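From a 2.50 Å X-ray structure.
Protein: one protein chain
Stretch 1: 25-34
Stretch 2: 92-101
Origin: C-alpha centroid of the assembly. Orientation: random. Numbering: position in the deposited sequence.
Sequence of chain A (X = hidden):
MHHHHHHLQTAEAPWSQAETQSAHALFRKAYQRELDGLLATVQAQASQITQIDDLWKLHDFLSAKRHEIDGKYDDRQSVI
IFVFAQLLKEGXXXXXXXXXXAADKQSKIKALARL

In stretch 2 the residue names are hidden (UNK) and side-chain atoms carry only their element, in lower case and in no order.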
# COMPACT_ATOMS: atom_id res chain seq x y z
N ALA A 25 -9.16 25.67 10.35
CA ALA A 25 -10.44 24.99 10.21
C ALA A 25 -10.64 24.58 8.76
O ALA A 25 -11.26 23.55 8.48
CB ALA A 25 -11.57 25.90 10.67
N LEU A 26 -10.11 25.38 7.85
CA LEU A 26 -10.24 25.10 6.42
C LEU A 26 -9.27 24.01 6.00
O LEU A 26 -9.57 23.20 5.12
CB LEU A 26 -10.01 26.37 5.60
CG LEU A 26 -10.13 26.19 4.09
CD1 LEU A 26 -11.44 25.49 3.73
CD2 LEU A 26 -10.02 27.54 3.38
N PHE A 27 -8.10 23.99 6.64
CA PHE A 27 -7.12 22.93 6.41
C PHE A 27 -7.71 21.57 6.74
O PHE A 27 -7.65 20.64 5.93
CB PHE A 27 -5.87 23.15 7.27
CG PHE A 27 -4.76 23.90 6.58
CD1 PHE A 27 -5.00 24.61 5.42
CD2 PHE A 27 -3.48 23.89 7.10
CE1 PHE A 27 -3.98 25.30 4.80
CE2 PHE A 27 -2.46 24.57 6.47
CZ PHE A 27 -2.71 25.28 5.32
N ARG A 28 -8.28 21.45 7.93
CA ARG A 28 -8.88 20.20 8.37
C ARG A 28 -10.00 19.78 7.43
O ARG A 28 -10.14 18.61 7.10
CB ARG A 28 -9.41 20.35 9.80
CG ARG A 28 -8.32 20.60 10.83
CD ARG A 28 -8.87 20.59 12.24
NE ARG A 28 -9.61 21.81 12.55
CZ ARG A 28 -9.12 22.85 13.23
NH1 ARG A 28 -7.88 22.84 13.69
NH2 ARG A 28 -9.88 23.91 13.45
N LYS A 29 -10.80 20.75 7.00
CA LYS A 29 -11.90 20.49 6.08
C LYS A 29 -11.38 19.87 4.79
O LYS A 29 -11.88 18.85 4.33
CB LYS A 29 -12.63 21.80 5.77
CG LYS A 29 -14.03 21.62 5.20
CD LYS A 29 -14.62 22.97 4.84
CE LYS A 29 -16.13 22.92 4.72
NZ LYS A 29 -16.80 23.40 5.96
N ALA A 30 -10.37 20.52 4.21
CA ALA A 30 -9.75 20.04 2.98
C ALA A 30 -9.14 18.66 3.19
O ALA A 30 -9.26 17.78 2.34
CB ALA A 30 -8.67 21.02 2.52
N TYR A 31 -8.49 18.50 4.34
CA TYR A 31 -7.88 17.23 4.71
C TYR A 31 -8.92 16.11 4.66
O TYR A 31 -8.66 15.04 4.10
CB TYR A 31 -7.28 17.33 6.12
CG TYR A 31 -6.76 16.02 6.66
CD1 TYR A 31 -5.70 15.36 6.06
CD2 TYR A 31 -7.34 15.44 7.79
CE1 TYR A 31 -5.23 14.16 6.56
CE2 TYR A 31 -6.87 14.24 8.29
CZ TYR A 31 -5.82 13.61 7.67
OH TYR A 31 -5.36 12.42 8.18
N GLN A 32 -10.09 16.36 5.24
CA GLN A 32 -11.17 15.38 5.23
C GLN A 32 -11.64 15.12 3.80
O GLN A 32 -11.98 13.98 3.46
CB GLN A 32 -12.33 15.86 6.09
CG GLN A 32 -12.01 15.90 7.58
CD GLN A 32 -11.76 14.51 8.15
OE1 GLN A 32 -12.34 13.53 7.69
NE2 GLN A 32 -10.90 14.43 9.16
N ARG A 33 -11.65 16.16 2.98
CA ARG A 33 -12.07 16.01 1.59
C ARG A 33 -11.08 15.13 0.83
O ARG A 33 -11.47 14.37 -0.05
CB ARG A 33 -12.15 17.38 0.90
CG ARG A 33 -13.26 18.28 1.42
CD ARG A 33 -13.57 19.35 0.39
NE ARG A 33 -14.69 20.21 0.79
CZ ARG A 33 -14.60 21.52 1.04
NH1 ARG A 33 -13.45 22.16 0.95
NH2 ARG A 33 -15.69 22.19 1.38
N GLU A 34 -9.81 15.23 1.19
CA GLU A 34 -8.77 14.46 0.51
C GLU A 34 -8.85 12.99 0.92
O GLU A 34 -8.57 12.11 0.11
CB GLU A 34 -7.38 15.02 0.83
CG GLU A 34 -6.29 14.43 -0.04
CD GLU A 34 -4.98 15.17 0.07
OE1 GLU A 34 -4.75 15.85 1.09
OE2 GLU A 34 -4.18 15.08 -0.89
N UNK A 92 -9.55 20.98 -3.45
CA UNK A 92 -9.75 20.60 -2.06
C UNK A 92 -10.33 21.75 -1.24
O UNK A 92 -10.86 21.54 -0.14
c UNK A 92 -7.93 18.78 -2.01
c UNK A 92 -8.43 20.11 -1.44
c UNK A 92 -6.60 18.37 -1.40
c UNK A 92 -8.98 17.69 -1.80
N UNK A 93 -10.22 22.96 -1.77
CA UNK A 93 -10.95 24.10 -1.22
C UNK A 93 -11.55 24.92 -2.35
O UNK A 93 -11.02 24.95 -3.47
c UNK A 93 -9.00 25.71 -1.23
c UNK A 93 -10.04 25.01 -0.36
c UNK A 93 -9.39 24.21 0.76
N UNK A 94 -12.66 25.59 -2.07
CA UNK A 94 -13.30 26.46 -3.04
C UNK A 94 -12.89 27.90 -2.78
O UNK A 94 -12.65 28.29 -1.63
c UNK A 94 -15.30 24.88 -3.28
c UNK A 94 -14.98 24.46 -4.70
c UNK A 94 -14.82 26.30 -2.97
o UNK A 94 -14.20 23.53 -4.92
n UNK A 94 -15.59 25.13 -5.67
N UNK A 95 -12.78 28.69 -3.84
CA UNK A 95 -12.37 30.08 -3.74
C UNK A 95 -13.25 30.85 -2.75
O UNK A 95 -12.78 31.75 -2.06
c UNK A 95 -12.43 30.74 -5.11
N UNK A 96 -14.52 30.47 -2.69
CA UNK A 96 -15.49 31.16 -1.83
C UNK A 96 -15.16 30.96 -0.35
O UNK A 96 -15.63 31.72 0.50
c UNK A 96 -16.91 30.66 -2.13
o UNK A 96 -16.02 29.49 -5.19
c UNK A 96 -16.95 29.45 -4.35
c UNK A 96 -17.30 30.72 -3.60
o UNK A 96 -17.59 28.41 -4.10
N UNK A 97 -14.36 29.94 -0.06
CA UNK A 97 -14.01 29.61 1.32
C UNK A 97 -12.79 30.40 1.81
O UNK A 97 -12.34 30.21 2.94
o UNK A 97 -15.54 24.97 1.50
o UNK A 97 -13.50 25.37 0.79
c UNK A 97 -14.94 27.24 1.13
c UNK A 97 -13.73 28.11 1.43
c UNK A 97 -14.64 25.76 1.14
N UNK A 98 -12.28 31.29 0.96
CA UNK A 98 -11.10 32.09 1.29
C UNK A 98 -11.45 33.52 1.70
O UNK A 98 -10.57 34.32 1.98
c UNK A 98 -8.89 30.93 -1.71
c UNK A 98 -10.16 32.13 0.09
c UNK A 98 -9.62 30.78 -0.38
c UNK A 98 -8.70 30.19 0.69
N UNK A 99 -12.75 33.82 1.74
CA UNK A 99 -13.20 35.19 1.93
C UNK A 99 -12.99 35.73 3.34
O UNK A 99 -13.26 36.90 3.61
c UNK A 99 -14.70 35.32 1.59
o UNK A 99 -15.47 34.51 2.48
c UNK A 99 -14.97 34.90 0.15
N UNK A 100 -12.49 34.89 4.25
CA UNK A 100 -12.18 35.33 5.60
C UNK A 100 -10.79 35.96 5.62
O UNK A 100 -10.42 36.68 6.55
c UNK A 100 -9.18 31.23 6.05
c UNK A 100 -12.25 34.17 6.59
c UNK A 100 -10.39 31.10 5.40
c UNK A 100 -8.97 32.31 6.87
c UNK A 100 -11.38 32.04 5.58
c UNK A 100 -11.17 33.13 6.40
c UNK A 100 -9.96 33.26 7.05
N UNK A 101 -10.02 35.69 4.56
CA UNK A 101 -8.67 36.23 4.43
C UNK A 101 -8.68 37.66 3.89
O UNK A 101 -9.66 38.10 3.29
c UNK A 101 -7.84 35.36 3.49
c UNK A 101 -7.56 33.93 3.96
c UNK A 101 -6.89 33.15 2.84
c UNK A 101 -6.71 33.94 5.22

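Position 92 carries four side-chain carbons, forked at the second. Its CA-to-CB bond points sideways to the helix, yet the fork comes nearer, one end carbon lying 3.9 Å from CD of Glu34, and its CB is 4.1 Å from CB of Ala30. Four carbons with the fork one step beyond CB make this Leu92, and the carbon near Glu34 is CD1. Its CA lies 5.1 Å from CA of Ala30, and its backbone O rests 3.5 Å from CB of Ala30.

Position 93 has three carbons, one bearing the other two, so the branch is at CB itself. One branch carbon sits 3.7 Å from CB of Ala30 and 3.8 Å from CD1 of Leu26, filling the space between two residues one helical turn apart. This is Val93, and the touching atom is CG1.

At position 94 three carbons form an unbranched chain, the third carrying one oxygen and one nitrogen. An amide end on a chain of that length is Gln94. It lies exposed and makes no side-chain contact with the helix; its use to the contact is in its backbone, described below.

Position 95 shows a single carbon and lies out of reach of the helix: Ala95. It opens a short 3-10 segment.

Position 96 has three carbons, the third carrying two oxygens, a carboxylate that stays well clear of stretch 1. It is Glu96, exposed.

Position 97 repeats that pattern, three carbons and two oxygens, but here CB points toward the helix. One oxygen lies 2.8 Å from NH2 of Arg33, the other 3.2 Å from NH1 of Arg33. This is Glu97, with OE2 facing NH2 and OE1 facing NH1. OE1 also accepts a 3.0 Å hydrogen bond from N of Gln94, so the loop itself helps hold the carboxylate in place.

Position 98 has four carbons forked at the second, and one end carbon approaches CD2 of Leu26 at 4.0 Å. It is Leu98, that carbon being CD2; the residue is buried and starts a type I turn.

Position 99 has one carbon carrying an oxygen and a carbon, out of reach of the helix: Thr99. Its OG1 makes a weak hydrogen bond to O of Glu96, at 3.4 Å.

Position 100 has one carbon followed by a six-carbon ring without a heteroatom. CD2 of Leu26 meets the ring edge, 4.1 Å from the nearest carbon. This is Phe100, and that carbon is CE2.

Position 101, four carbons forked at the second, closes the turn without touching the helix: Leu101.

The contact joins two devices. Leu26 and Ala30 supply an apolar strip, with Leu26 reaching Val93, Leu98 and Phe100 while Ala30 meets Leu92 and Val93. Beside it, Arg33 works as a clamp: its salt bridge to Glu97 is two-pronged, and NH1 also donates to O of Leu92 at 2.9 Å. Leu92 O and Glu97 OE2 both lie near the guanidinium plane, so one side chain ties together two points of an irregular loop.

Stretch 2 92-101: LVQAEELTFL
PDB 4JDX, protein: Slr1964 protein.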